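Local coordinates for Spermidine/putrescine ABC transporter, periplasmic binding protein (Treponema pallidum, PDB 2V84) that probably binds polyamines such as spermidine and putrescine as the extracytoplasmic receptor lipoprotein of an ABC transport system, at residues K154-R159 with D220-H225; A132-N137 with W148-R153; G73-V78 with K264-R269; P37-K42 with Y285-D290; G178-T183 with R319-T324. One frame throughout, in Å; residues are numbered along the deposited sequence.

Contact 1: residues K154-R159 with D220-H225; sequences KDLAYR and DFVVAH
The backbone carbonyl of Arg159 takes the amide of Val222 in a short hydrogen bond, Val222 N to Arg159 O 2.7 Å, with an N-H...O angle of 159° and the donor tilted 17° from the carbonyl plane. The same oxygen also meets the CA-H of Phe221, whose CA lies 3.2 Å away, so two consecutive residues of 220-225 close on one acceptor. Val222 turns its side chain to the other segment: CG2 packs against Arg159 CB at 3.9 Å and sits over the centre of one face of the Arg159 guanidinium. The arginine chain bends at chi3 (-70°), which folds its end back along its own segment, where NH2 makes a weak, long bond of 3.5 Å to Asp155 O at the edge of the guanidinium plane. The two methyls of Leu156 divide their work, CD1 against Val223 CG2 at 3.9 Å and CD2 against Val222 CG2 at 4.1 Å. A type II beta turn, closed by Arg159 N to Leu156 O, holds Leu156 and Arg159 side by side. The turn leads into strand 160-162, which pairs in parallel with strand 223-226 in the mixed sheet of a periplasmic binding protein lobe.

Contact 2: residues A132-N137 with W148-R153; sequences AGIAVN and WSIFSR
Strand residues 133-137 and the 3-10 turns of 148-152 face each other across a side-chain layer; their nearest CA atoms, Ile134 and Trp148, are 8.1 Å apart and no hydrogen bond joins the segments. The 3-10 segment packs on the face of the mixed sheet in a lobe of the solute-binding protein fold, with strand 125-137 bonded to its neighbours 223-226 and 243-246. Ile134 makes most of the contacts. With CG1 beside the backbone N (chi1 -55°), it reaches three residues: CD1 stands over one face of the Trp148 six-membered ring as a CH-pi contact, 4.1 Å from the centroid and 27° off the normal, while it also touches Ile150 CG2 and Phe151 CE2, each at 3.9 Å. Ile134 and Phe151 lie alongside one another, pointing opposite ways. The indole N-H is held by Ser253, and the Trp148 side chain lies about 6 Å from that of Glu168, a predicted spermidine-binding residue. Two residues along the strand, Val136 adds a smaller contact, its CG2 methyl resting 3.8 Å from Ile150 CD1.

Contact 3: residues G73-V78 with K264-R269; sequences GYDLVV and KGARNR
Ala266 points its methyl at the 73-78 segment, where CB rests 3.7 Å from both Tyr74 O and Asp75 OD1. The pairing joins the start of the short, weakly bonded strand 76-77 of the parallel sheet to the loop before helix 269-279 in one lobe of the binding-protein fold. Next comes Arg267, extended from CG to NE, which brings its guanidinium up to Gly73, NH1 3.3 Å from Gly73 CA. NH1 is also close to Gly73 O, but at an angle too poor for a hydrogen bond; the same guanidinium makes a cation-pi contact with Tyr28. Asn268 then supplies the firm polar link. Its side chain is turned the other way, serving as N-cap of helix 269-279 by accepting from Leu271 N through OD1, which leaves the backbone to meet Asp75. Asp75 CG stands beside its own backbone N (chi1 -61°), and the carboxylate is divided between two parts of the fold, OD2 taking Tyr28 N of strand 26-32 and OD1 facing Asn268. Asn268 N to Asp75 OD1 is 2.9 Å, reasonably straight at 163°, with the donor 49° above the carboxylate plane.

Contact 4: residues P37-K42 with Y285-D290; sequences PTSLIK and YAEFLD
Glu287 sets off with CG anti to its backbone N (chi1 172°) and runs on extended, which carries its carboxylate straight across to helix 38-48. Ser39 answers with OG between its backbone N and carbonyl carbon (chi1 60°), and the hydroxyl donates to Glu287 OE2 at 2.6 Å. The oxygen receives it on its anti lone pair, the one turned away from OE1. OE1 has a partner of its own in a salt bridge to Lys43, so the two carboxylate oxygens are tied to different residues of the same helix; together these bonds probably favour the charged form and fix the rotation of the group. Leu40 reaches out from its own helix to meet the acid, its CG 3.5 Å and its CD2 3.6 Å from OE2, and so shields that flank with hydrocarbon. The other methyl, CD1, drops onto the next residue of the facing helix, 3.8 Å from Phe288 CB. Further on, the Pro37 ring lies at the edge of the Phe288 ring, near its plane, with CD 3.8 Å from CD1 of the phenylalanine; Phe279 and Tyr127 also touch that aromatic ring. The short segments run nearly antiparallel, their axes at 156° and 10.1 Å apart at closest. Helix 38-48 packs on strand 51-57 of the parallel sheet and helix 282-292 lies against it, as part of an alpha/beta lobe of the periplasmic binding protein fold.

Contact 5: residues G178-T183 with R319-T324; sequences GYNVNT and RGTLKT
Both ends of the Asn182 amide bond to the backbone of 319-324. Thr324 N donates to Asn182 OD1 at 2.8 Å and a straight 168°, though from well above the carbonyl plane, 47° out of it; ND2 donates to Leu322 O at 2.9 Å, with that oxygen almost in the amide plane. Two bonds to residues two apart hold the amide against rotation. Arg167, a predicted spermidine-binding residue, bonds Val181 O and Thr324 O, bridging both segments. Asn182 is presented by a type I beta turn from Asn180 to Thr183, in the loop between helices 166-176 and 186-200, and its partners lie at the end of strand 321-322 and just beyond it; that strand runs parallel to 254-260 in the mixed sheet. The site borders the presumed ligand cleft: Lys323 NZ forms salt bridges to Glu168 and to a bound MES, probably a crystallisation buffer molecule. Thr321 CG2, anti to its backbone N, touches Val181 CG2 and Asn182 ND2, both at 3.8 Å.

Overall arrangement
Contacts 1 and 2 touch, their centres 8 Å apart, because strands 223-226 and 125-137 are neighbours in the mixed sheet; probable backbone hydrogen bonds, Val222 O to Asn137 N and Ala224 O to Ala135 N, join them. Contact 5 reaches the same sheet through strand 321-322, its centre about 18 Å from that of contact 2. Contacts 3 and 4, about 21 Å apart between centres, lie around the parallel sheet 51-57, 26-32 and 76-77; the centres of contacts 3 and 1 are about 43 Å apart. Along the chain, contacts 1, 2 and 3 nest inside contact 4, whereas contact 5 crosses contacts 1, 3 and 4. These long-range closures fit a two-lobed binding protein, with contact 5 beside the presumed cleft.

Contact 1: residues K154-R159 with D220-H225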
# COMPACT_ATOMS: atom_id res chain seq x y z
N LYS A 154 16.36 -21.38 -7.95
CA LYS A 154 16.69 -22.50 -7.06
C LYS A 154 17.99 -22.34 -6.28
O LYS A 154 18.10 -22.89 -5.17
CB LYS A 154 16.62 -23.84 -7.80
CG LYS A 154 15.16 -24.22 -8.14
CD LYS A 154 14.93 -25.70 -8.45
CE LYS A 154 13.52 -25.90 -9.03
NZ LYS A 154 13.12 -27.32 -9.25
N ASP A 155 18.93 -21.57 -6.83
CA ASP A 155 20.19 -21.22 -6.16
C ASP A 155 20.05 -20.28 -4.96
O ASP A 155 20.99 -20.13 -4.16
CB ASP A 155 21.23 -20.69 -7.17
CG ASP A 155 20.87 -19.34 -7.78
OD1 ASP A 155 19.71 -19.10 -8.18
OD2 ASP A 155 21.78 -18.49 -7.90
N LEU A 156 18.87 -19.67 -4.82
CA LEU A 156 18.53 -18.82 -3.67
C LEU A 156 17.46 -19.45 -2.78
O LEU A 156 16.93 -18.80 -1.88
CB LEU A 156 18.07 -17.43 -4.17
CG LEU A 156 19.01 -16.70 -5.15
CD1 LEU A 156 18.31 -15.49 -5.74
CD2 LEU A 156 20.30 -16.29 -4.46
N ALA A 157 17.16 -20.73 -3.02
CA ALA A 157 16.11 -21.42 -2.27
C ALA A 157 16.35 -21.37 -0.76
O ALA A 157 17.49 -21.53 -0.29
CB ALA A 157 15.97 -22.86 -2.74
N TYR A 158 15.27 -21.11 -0.03
CA TYR A 158 15.27 -20.95 1.44
C TYR A 158 16.09 -19.75 1.90
O TYR A 158 16.61 -19.72 3.02
CB TYR A 158 15.70 -22.25 2.14
CG TYR A 158 15.16 -23.50 1.46
CD1 TYR A 158 13.78 -23.73 1.34
CD2 TYR A 158 16.04 -24.45 0.92
CE1 TYR A 158 13.29 -24.87 0.70
CE2 TYR A 158 15.57 -25.60 0.28
CZ TYR A 158 14.20 -25.80 0.18
OH TYR A 158 13.74 -26.95 -0.45
N ARG A 159 16.22 -18.76 1.03
CA ARG A 159 16.83 -17.49 1.39
C ARG A 159 16.00 -16.36 0.82
O ARG A 159 16.49 -15.26 0.63
CB ARG A 159 18.29 -17.41 0.92
CG ARG A 159 19.20 -18.44 1.57
CD ARG A 159 20.68 -18.10 1.36
NE ARG A 159 21.09 -18.28 -0.03
CZ ARG A 159 22.13 -17.66 -0.60
NH1 ARG A 159 22.87 -16.80 0.10
NH2 ARG A 159 22.41 -17.89 -1.87
N ASP A 220 19.49 -13.20 6.40
CA ASP A 220 18.72 -14.45 6.38
C ASP A 220 17.94 -14.60 5.08
O ASP A 220 17.90 -15.69 4.50
CB ASP A 220 17.74 -14.50 7.55
CG ASP A 220 18.38 -14.95 8.85
OD1 ASP A 220 19.62 -15.14 8.90
OD2 ASP A 220 17.62 -15.09 9.82
N PHE A 221 17.30 -13.52 4.64
CA PHE A 221 16.70 -13.49 3.31
C PHE A 221 17.58 -12.62 2.44
O PHE A 221 17.95 -11.52 2.87
CB PHE A 221 15.29 -12.89 3.28
CG PHE A 221 14.29 -13.54 4.22
CD1 PHE A 221 14.49 -14.82 4.75
CD2 PHE A 221 13.11 -12.87 4.53
CE1 PHE A 221 13.54 -15.40 5.60
CE2 PHE A 221 12.16 -13.44 5.37
CZ PHE A 221 12.37 -14.70 5.91
N VAL A 222 17.92 -13.08 1.24
CA VAL A 222 18.78 -12.26 0.37
C VAL A 222 17.99 -11.60 -0.76
O VAL A 222 18.48 -10.69 -1.43
CB VAL A 222 20.04 -13.03 -0.16
CG1 VAL A 222 20.97 -13.44 0.99
CG2 VAL A 222 19.64 -14.25 -1.01
N VAL A 223 16.75 -12.06 -0.93
CA VAL A 223 15.80 -11.44 -1.84
C VAL A 223 14.47 -11.51 -1.10
O VAL A 223 14.09 -12.56 -0.61
CB VAL A 223 15.65 -12.20 -3.16
CG1 VAL A 223 14.59 -11.52 -4.02
CG2 VAL A 223 16.95 -12.27 -3.93
N ALA A 224 13.77 -10.39 -1.02
CA ALA A 224 12.45 -10.42 -0.39
C ALA A 224 11.47 -9.49 -1.05
O ALA A 224 11.83 -8.42 -1.50
CB ALA A 224 12.55 -10.11 1.12
N HIS A 225 10.21 -9.92 -1.08
CA HIS A 225 9.09 -9.11 -1.55
C HIS A 225 8.62 -8.20 -0.40
O HIS A 225 8.48 -8.67 0.73
CB HIS A 225 7.99 -10.11 -1.92
CG HIS A 225 6.77 -9.52 -2.55
ND1 HIS A 225 5.56 -10.17 -2.51
CD2 HIS A 225 6.56 -8.37 -3.23
CE1 HIS A 225 4.66 -9.46 -3.16
NE2 HIS A 225 5.24 -8.35 -3.60

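Contact 2: residues A132-N137 with W148-R153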
# COMPACT_ATOMS: atom_id res chain seq x y z
N ALA A 132 4.48 -2.34 -3.65
CA ALA A 132 5.45 -3.28 -3.12
C ALA A 132 6.41 -3.61 -4.23
O ALA A 132 6.10 -3.47 -5.42
CB ALA A 132 4.77 -4.55 -2.62
N GLY A 133 7.60 -4.04 -3.87
CA GLY A 133 8.56 -4.45 -4.87
C GLY A 133 9.47 -5.51 -4.28
O GLY A 133 9.05 -6.29 -3.42
N ILE A 134 10.70 -5.55 -4.76
CA ILE A 134 11.65 -6.59 -4.36
C ILE A 134 12.94 -5.91 -3.94
O ILE A 134 13.42 -5.03 -4.65
CB ILE A 134 11.95 -7.57 -5.55
CG1 ILE A 134 10.65 -8.17 -6.11
CG2 ILE A 134 12.93 -8.69 -5.12
CD1 ILE A 134 10.80 -8.80 -7.50
N ALA A 135 13.48 -6.35 -2.81
CA ALA A 135 14.80 -5.94 -2.35
C ALA A 135 15.77 -7.08 -2.61
O ALA A 135 15.49 -8.23 -2.31
CB ALA A 135 14.77 -5.58 -0.88
N VAL A 136 16.95 -6.77 -3.17
CA VAL A 136 17.95 -7.79 -3.41
C VAL A 136 19.20 -7.34 -2.69
O VAL A 136 19.55 -6.17 -2.77
CB VAL A 136 18.29 -7.94 -4.90
CG1 VAL A 136 19.44 -8.91 -5.06
CG2 VAL A 136 17.07 -8.48 -5.68
N ASN A 137 19.82 -8.27 -1.97
CA ASN A 137 21.13 -8.04 -1.35
C ASN A 137 22.19 -8.29 -2.43
O ASN A 137 22.46 -9.44 -2.80
CB ASN A 137 21.30 -8.98 -0.13
CG ASN A 137 22.65 -8.84 0.54
OD1 ASN A 137 23.61 -8.44 -0.10
ND2 ASN A 137 22.73 -9.19 1.83
N TRP A 148 9.91 -10.56 -11.33
CA TRP A 148 9.30 -11.48 -10.35
C TRP A 148 9.85 -12.90 -10.43
O TRP A 148 9.74 -13.67 -9.48
CB TRP A 148 7.77 -11.53 -10.53
CG TRP A 148 7.13 -10.19 -10.24
CD1 TRP A 148 6.65 -9.30 -11.15
CD2 TRP A 148 6.97 -9.57 -8.95
NE1 TRP A 148 6.20 -8.16 -10.51
CE2 TRP A 148 6.38 -8.30 -9.16
CE3 TRP A 148 7.27 -9.97 -7.64
CZ2 TRP A 148 6.08 -7.42 -8.11
CZ3 TRP A 148 6.97 -9.09 -6.59
CH2 TRP A 148 6.37 -7.83 -6.83
N SER A 149 10.36 -13.28 -11.60
CA SER A 149 10.86 -14.63 -11.78
C SER A 149 12.09 -14.85 -10.92
O SER A 149 12.63 -15.95 -10.89
CB SER A 149 11.15 -14.90 -13.24
OG SER A 149 9.91 -15.11 -13.94
N ILE A 150 12.53 -13.82 -10.20
CA ILE A 150 13.67 -13.99 -9.28
C ILE A 150 13.29 -15.01 -8.19
O ILE A 150 14.13 -15.70 -7.62
CB ILE A 150 14.10 -12.63 -8.64
CG1 ILE A 150 15.45 -12.80 -7.92
CG2 ILE A 150 12.99 -12.06 -7.71
CD1 ILE A 150 16.22 -11.50 -7.75
N PHE A 151 11.99 -15.14 -7.93
CA PHE A 151 11.54 -16.10 -6.93
C PHE A 151 11.55 -17.56 -7.39
O PHE A 151 11.36 -18.47 -6.58
CB PHE A 151 10.19 -15.65 -6.35
CG PHE A 151 10.28 -14.36 -5.58
CD1 PHE A 151 10.92 -14.33 -4.35
CD2 PHE A 151 9.74 -13.17 -6.10
CE1 PHE A 151 11.03 -13.15 -3.62
CE2 PHE A 151 9.84 -11.98 -5.40
CZ PHE A 151 10.50 -11.97 -4.15
N SER A 152 11.83 -17.79 -8.67
CA SER A 152 11.98 -19.15 -9.16
C SER A 152 13.45 -19.62 -9.16
O SER A 152 13.75 -20.72 -9.64
CB SER A 152 11.35 -19.27 -10.55
OG SER A 152 12.23 -18.68 -11.48
N ARG A 153 14.34 -18.79 -8.62
CA ARG A 153 15.77 -19.12 -8.56
C ARG A 153 16.08 -20.16 -7.50
O ARG A 153 16.08 -19.86 -6.32
CB ARG A 153 16.61 -17.87 -8.30
CG ARG A 153 16.67 -17.01 -9.53
CD ARG A 153 17.69 -15.94 -9.45
NE ARG A 153 19.06 -16.38 -9.16
CZ ARG A 153 20.08 -15.53 -9.19
NH1 ARG A 153 19.84 -14.28 -9.54
NH2 ARG A 153 21.31 -15.91 -8.90

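Contact 3: residues G73-V78 with K264-R269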
# COMPACT_ATOMS: atom_id res chain seq x y z
N GLY A 73 -16.76 4.32 15.99
CA GLY A 73 -16.79 5.73 16.43
C GLY A 73 -15.86 6.67 15.68
O GLY A 73 -15.71 7.82 16.09
N TYR A 74 -15.25 6.20 14.59
CA TYR A 74 -14.17 6.96 13.93
C TYR A 74 -14.61 8.05 12.97
O TYR A 74 -15.67 7.96 12.34
CB TYR A 74 -13.17 6.02 13.25
CG TYR A 74 -12.53 5.07 14.23
CD1 TYR A 74 -11.43 5.45 15.00
CD2 TYR A 74 -13.02 3.78 14.38
CE1 TYR A 74 -10.86 4.56 15.92
CE2 TYR A 74 -12.45 2.89 15.28
CZ TYR A 74 -11.37 3.29 16.04
OH TYR A 74 -10.81 2.39 16.93
N ASP A 75 -13.77 9.07 12.85
CA ASP A 75 -14.03 10.19 11.96
C ASP A 75 -13.28 10.02 10.66
O ASP A 75 -13.73 10.50 9.64
CB ASP A 75 -13.63 11.50 12.63
CG ASP A 75 -14.43 11.75 13.89
OD1 ASP A 75 -15.66 11.65 13.81
OD2 ASP A 75 -13.82 12.02 14.94
N LEU A 76 -12.14 9.34 10.70
CA LEU A 76 -11.33 9.09 9.50
C LEU A 76 -10.84 7.66 9.54
O LEU A 76 -10.56 7.14 10.61
CB LEU A 76 -10.12 10.03 9.44
CG LEU A 76 -10.40 11.43 8.92
CD1 LEU A 76 -9.14 12.27 9.04
CD2 LEU A 76 -10.93 11.40 7.45
N VAL A 77 -10.76 7.04 8.36
CA VAL A 77 -10.17 5.71 8.20
C VAL A 77 -9.38 5.76 6.90
O VAL A 77 -9.59 6.66 6.11
CB VAL A 77 -11.27 4.61 8.17
CG1 VAL A 77 -12.15 4.76 6.90
CG2 VAL A 77 -10.67 3.24 8.25
N VAL A 78 -8.45 4.83 6.68
CA VAL A 78 -7.58 4.91 5.50
C VAL A 78 -7.53 3.56 4.73
O VAL A 78 -6.56 2.80 4.86
CB VAL A 78 -6.16 5.42 5.91
CG1 VAL A 78 -5.21 5.51 4.70
CG2 VAL A 78 -6.24 6.78 6.64
N LYS A 264 -19.27 5.94 8.14
CA LYS A 264 -20.67 6.19 8.50
C LYS A 264 -20.78 6.43 10.00
O LYS A 264 -20.17 5.70 10.79
CB LYS A 264 -21.58 5.03 8.08
CG LYS A 264 -23.03 5.21 8.51
CD LYS A 264 -23.88 3.99 8.25
CE LYS A 264 -25.21 4.12 8.97
NZ LYS A 264 -26.33 3.66 8.11
N GLY A 265 -21.53 7.46 10.38
CA GLY A 265 -21.73 7.81 11.78
C GLY A 265 -20.66 8.66 12.42
O GLY A 265 -20.66 8.84 13.64
N ALA A 266 -19.73 9.19 11.62
CA ALA A 266 -18.66 10.06 12.13
C ALA A 266 -19.22 11.23 12.93
O ALA A 266 -20.09 11.96 12.43
CB ALA A 266 -17.80 10.59 10.97
N ARG A 267 -18.73 11.40 14.16
CA ARG A 267 -19.24 12.43 15.08
C ARG A 267 -18.65 13.80 14.83
O ARG A 267 -19.28 14.81 15.13
CB ARG A 267 -18.95 12.07 16.54
CG ARG A 267 -19.50 10.77 17.05
CD ARG A 267 -18.88 10.50 18.40
NE ARG A 267 -19.19 9.16 18.92
CZ ARG A 267 -18.33 8.15 18.97
NH1 ARG A 267 -17.08 8.30 18.54
NH2 ARG A 267 -18.73 6.98 19.46
N ASN A 268 -17.42 13.84 14.30
CA ASN A 268 -16.73 15.10 14.02
C ASN A 268 -16.30 15.23 12.56
O ASN A 268 -15.11 15.12 12.26
CB ASN A 268 -15.51 15.25 14.92
CG ASN A 268 -15.18 16.70 15.24
OD1 ASN A 268 -15.31 17.60 14.38
ND2 ASN A 268 -14.78 16.94 16.48
N ARG A 269 -17.25 15.47 11.67
CA ARG A 269 -16.94 15.63 10.24
C ARG A 269 -16.08 16.86 10.00
O ARG A 269 -15.22 16.85 9.12
CB ARG A 269 -18.21 15.67 9.39
CG ARG A 269 -18.93 14.31 9.25
CD ARG A 269 -20.26 14.45 8.53
NE ARG A 269 -20.14 15.15 7.25
CZ ARG A 269 -19.78 14.59 6.09
NH1 ARG A 269 -19.51 13.29 6.03
NH2 ARG A 269 -19.68 15.32 4.99

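Contact 4: residues P37-K42 with Y285-D290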
# COMPACT_ATOMS: atom_id res chain seq x y z
N PRO A 37 2.46 10.01 10.43
CA PRO A 37 3.61 10.35 11.27
C PRO A 37 3.19 11.18 12.48
O PRO A 37 2.63 12.28 12.32
CB PRO A 37 4.47 11.20 10.34
CG PRO A 37 4.09 10.78 8.97
CD PRO A 37 2.62 10.52 9.05
N THR A 38 3.48 10.67 13.68
CA THR A 38 3.09 11.34 14.93
C THR A 38 3.47 12.81 14.93
O THR A 38 2.77 13.63 15.54
CB THR A 38 3.70 10.67 16.18
OG1 THR A 38 5.10 10.48 15.98
CG2 THR A 38 3.04 9.33 16.48
N SER A 39 4.56 13.14 14.24
CA SER A 39 5.02 14.52 14.13
C SER A 39 3.98 15.42 13.49
O SER A 39 3.83 16.58 13.88
CB SER A 39 6.32 14.60 13.34
OG SER A 39 6.13 14.09 12.03
N LEU A 40 3.26 14.89 12.51
CA LEU A 40 2.18 15.59 11.85
C LEU A 40 0.93 15.67 12.72
O LEU A 40 0.21 16.68 12.72
CB LEU A 40 1.88 14.92 10.50
CG LEU A 40 2.88 15.26 9.39
CD1 LEU A 40 2.69 14.38 8.16
CD2 LEU A 40 2.81 16.74 9.02
N ILE A 41 0.67 14.60 13.47
CA ILE A 41 -0.44 14.58 14.42
C ILE A 41 -0.29 15.65 15.52
O ILE A 41 -1.24 16.39 15.79
CB ILE A 41 -0.66 13.18 15.03
CG1 ILE A 41 -1.38 12.29 14.02
CG2 ILE A 41 -1.42 13.25 16.38
CD1 ILE A 41 -1.23 10.82 14.29
N LYS A 42 0.90 15.74 16.12
CA LYS A 42 1.21 16.77 17.11
C LYS A 42 0.95 18.18 16.56
O LYS A 42 0.43 19.03 17.27
CB LYS A 42 2.68 16.70 17.58
CG LYS A 42 3.30 15.30 17.76
CD LYS A 42 3.67 14.99 19.23
CE LYS A 42 2.62 14.09 19.92
NZ LYS A 42 1.20 14.34 19.43
N TYR A 285 2.49 17.35 3.69
CA TYR A 285 2.53 16.17 2.84
C TYR A 285 3.96 15.74 2.56
O TYR A 285 4.28 14.55 2.61
CB TYR A 285 1.77 16.36 1.53
CG TYR A 285 1.46 15.01 0.92
CD1 TYR A 285 0.46 14.20 1.46
CD2 TYR A 285 2.19 14.52 -0.15
CE1 TYR A 285 0.17 12.96 0.94
CE2 TYR A 285 1.93 13.27 -0.69
CZ TYR A 285 0.93 12.49 -0.13
OH TYR A 285 0.66 11.24 -0.65
N ALA A 286 4.84 16.71 2.30
CA ALA A 286 6.25 16.41 2.09
C ALA A 286 6.88 15.79 3.34
O ALA A 286 7.67 14.86 3.22
CB ALA A 286 7.00 17.62 1.66
N GLU A 287 6.51 16.27 4.52
CA GLU A 287 6.98 15.66 5.77
C GLU A 287 6.50 14.21 5.92
O GLU A 287 7.24 13.36 6.45
CB GLU A 287 6.58 16.51 7.00
CG GLU A 287 6.85 15.85 8.36
CD GLU A 287 6.42 16.72 9.53
OE1 GLU A 287 6.50 17.95 9.40
OE2 GLU A 287 6.02 16.19 10.58
N PHE A 288 5.28 13.94 5.45
CA PHE A 288 4.76 12.58 5.39
C PHE A 288 5.62 11.70 4.48
O PHE A 288 6.04 10.61 4.87
CB PHE A 288 3.30 12.58 4.92
CG PHE A 288 2.82 11.23 4.41
CD1 PHE A 288 2.73 10.13 5.26
CD2 PHE A 288 2.47 11.07 3.08
CE1 PHE A 288 2.31 8.90 4.79
CE2 PHE A 288 2.04 9.83 2.60
CZ PHE A 288 1.96 8.75 3.46
N LEU A 289 5.89 12.17 3.26
CA LEU A 289 6.65 11.39 2.29
C LEU A 289 8.06 11.11 2.77
O LEU A 289 8.57 9.99 2.62
CB LEU A 289 6.68 12.09 0.94
CG LEU A 289 5.32 12.33 0.29
CD1 LEU A 289 5.50 13.27 -0.90
CD2 LEU A 289 4.62 11.02 -0.14
N ASP A 290 8.68 12.13 3.36
CA ASP A 290 10.07 12.06 3.82
C ASP A 290 10.23 11.09 4.98
O ASP A 290 11.33 10.57 5.21
CB ASP A 290 10.51 13.43 4.31
CG ASP A 290 10.85 14.38 3.18
OD1 ASP A 290 10.88 13.99 2.00
OD2 ASP A 290 11.12 15.56 3.50

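Contact 5: residues G178-T183 with R319-T324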
# COMPACT_ATOMS: atom_id res chain seq x y z
N GLY A 178 1.15 -11.90 -17.81
CA GLY A 178 0.54 -10.97 -18.76
C GLY A 178 -0.95 -10.80 -18.54
O GLY A 178 -1.69 -10.32 -19.42
N TYR A 179 -1.41 -11.19 -17.35
CA TYR A 179 -2.82 -11.08 -17.00
C TYR A 179 -3.08 -9.90 -16.06
O TYR A 179 -2.20 -9.45 -15.33
CB TYR A 179 -3.30 -12.38 -16.38
CG TYR A 179 -3.16 -13.60 -17.28
CD1 TYR A 179 -3.39 -13.50 -18.66
CD2 TYR A 179 -2.82 -14.84 -16.76
CE1 TYR A 179 -3.27 -14.60 -19.49
CE2 TYR A 179 -2.70 -15.96 -17.58
CZ TYR A 179 -2.94 -15.83 -18.95
OH TYR A 179 -2.84 -16.93 -19.78
N ASN A 180 -4.31 -9.40 -16.08
CA ASN A 180 -4.65 -8.28 -15.22
C ASN A 180 -4.57 -8.68 -13.75
O ASN A 180 -5.14 -9.71 -13.37
CB ASN A 180 -6.05 -7.74 -15.54
CG ASN A 180 -6.25 -6.34 -15.03
OD1 ASN A 180 -6.57 -6.13 -13.86
ND2 ASN A 180 -6.00 -5.36 -15.89
N VAL A 181 -3.87 -7.89 -12.93
CA VAL A 181 -3.77 -8.21 -11.50
C VAL A 181 -5.15 -8.25 -10.83
O VAL A 181 -5.29 -8.71 -9.69
CB VAL A 181 -2.75 -7.30 -10.69
CG1 VAL A 181 -1.45 -7.10 -11.47
CG2 VAL A 181 -3.33 -5.98 -10.32
N ASN A 182 -6.18 -7.80 -11.55
CA ASN A 182 -7.55 -7.83 -11.06
C ASN A 182 -8.45 -8.75 -11.87
O ASN A 182 -9.68 -8.63 -11.79
CB ASN A 182 -8.18 -6.42 -11.06
CG ASN A 182 -7.36 -5.42 -10.30
OD1 ASN A 182 -7.07 -5.62 -9.12
ND2 ASN A 182 -6.94 -4.34 -10.97
N THR A 183 -7.84 -9.65 -12.64
CA THR A 183 -8.59 -10.52 -13.54
C THR A 183 -9.71 -11.29 -12.82
O THR A 183 -9.63 -11.57 -11.62
CB THR A 183 -7.68 -11.49 -14.33
OG1 THR A 183 -8.38 -11.95 -15.49
CG2 THR A 183 -7.23 -12.68 -13.48
N ARG A 319 3.73 2.04 -15.11
CA ARG A 319 3.46 0.80 -15.86
C ARG A 319 2.61 -0.20 -15.10
O ARG A 319 2.03 -1.12 -15.69
CB ARG A 319 4.78 0.13 -16.23
CG ARG A 319 5.61 0.91 -17.21
CD ARG A 319 6.88 0.18 -17.54
NE ARG A 319 7.51 0.75 -18.72
CZ ARG A 319 8.43 0.14 -19.46
NH1 ARG A 319 8.84 -1.08 -19.15
NH2 ARG A 319 8.94 0.76 -20.51
N GLY A 320 2.55 -0.03 -13.78
CA GLY A 320 1.87 -0.95 -12.89
C GLY A 320 0.37 -0.84 -12.93
O GLY A 320 -0.16 0.10 -13.49
N THR A 321 -0.31 -1.82 -12.33
CA THR A 321 -1.77 -1.87 -12.32
C THR A 321 -2.30 -1.70 -10.92
O THR A 321 -1.94 -2.45 -10.02
CB THR A 321 -2.32 -3.19 -12.94
OG1 THR A 321 -1.95 -3.26 -14.33
CG2 THR A 321 -3.87 -3.26 -12.89
N LEU A 322 -3.18 -0.71 -10.74
CA LEU A 322 -3.83 -0.45 -9.46
C LEU A 322 -4.71 -1.62 -9.05
O LEU A 322 -5.55 -2.05 -9.83
CB LEU A 322 -4.67 0.84 -9.56
CG LEU A 322 -5.25 1.39 -8.26
CD1 LEU A 322 -4.10 1.94 -7.42
CD2 LEU A 322 -6.34 2.45 -8.49
N LYS A 323 -4.52 -2.14 -7.83
CA LYS A 323 -5.35 -3.23 -7.33
C LYS A 323 -6.75 -2.70 -7.06
O LYS A 323 -6.93 -1.66 -6.40
CB LYS A 323 -4.77 -3.81 -6.04
CG LYS A 323 -3.45 -4.58 -6.23
CD LYS A 323 -2.90 -5.00 -4.87
CE LYS A 323 -2.44 -3.80 -4.06
NZ LYS A 323 -1.95 -4.19 -2.69
N THR A 324 -7.74 -3.42 -7.57
CA THR A 324 -9.11 -2.94 -7.48
C THR A 324 -9.99 -4.01 -6.87
O THR A 324 -9.57 -5.14 -6.65
CB THR A 324 -9.69 -2.59 -8.88
OG1 THR A 324 -9.77 -3.79 -9.65
CG2 THR A 324 -8.83 -1.56 -9.61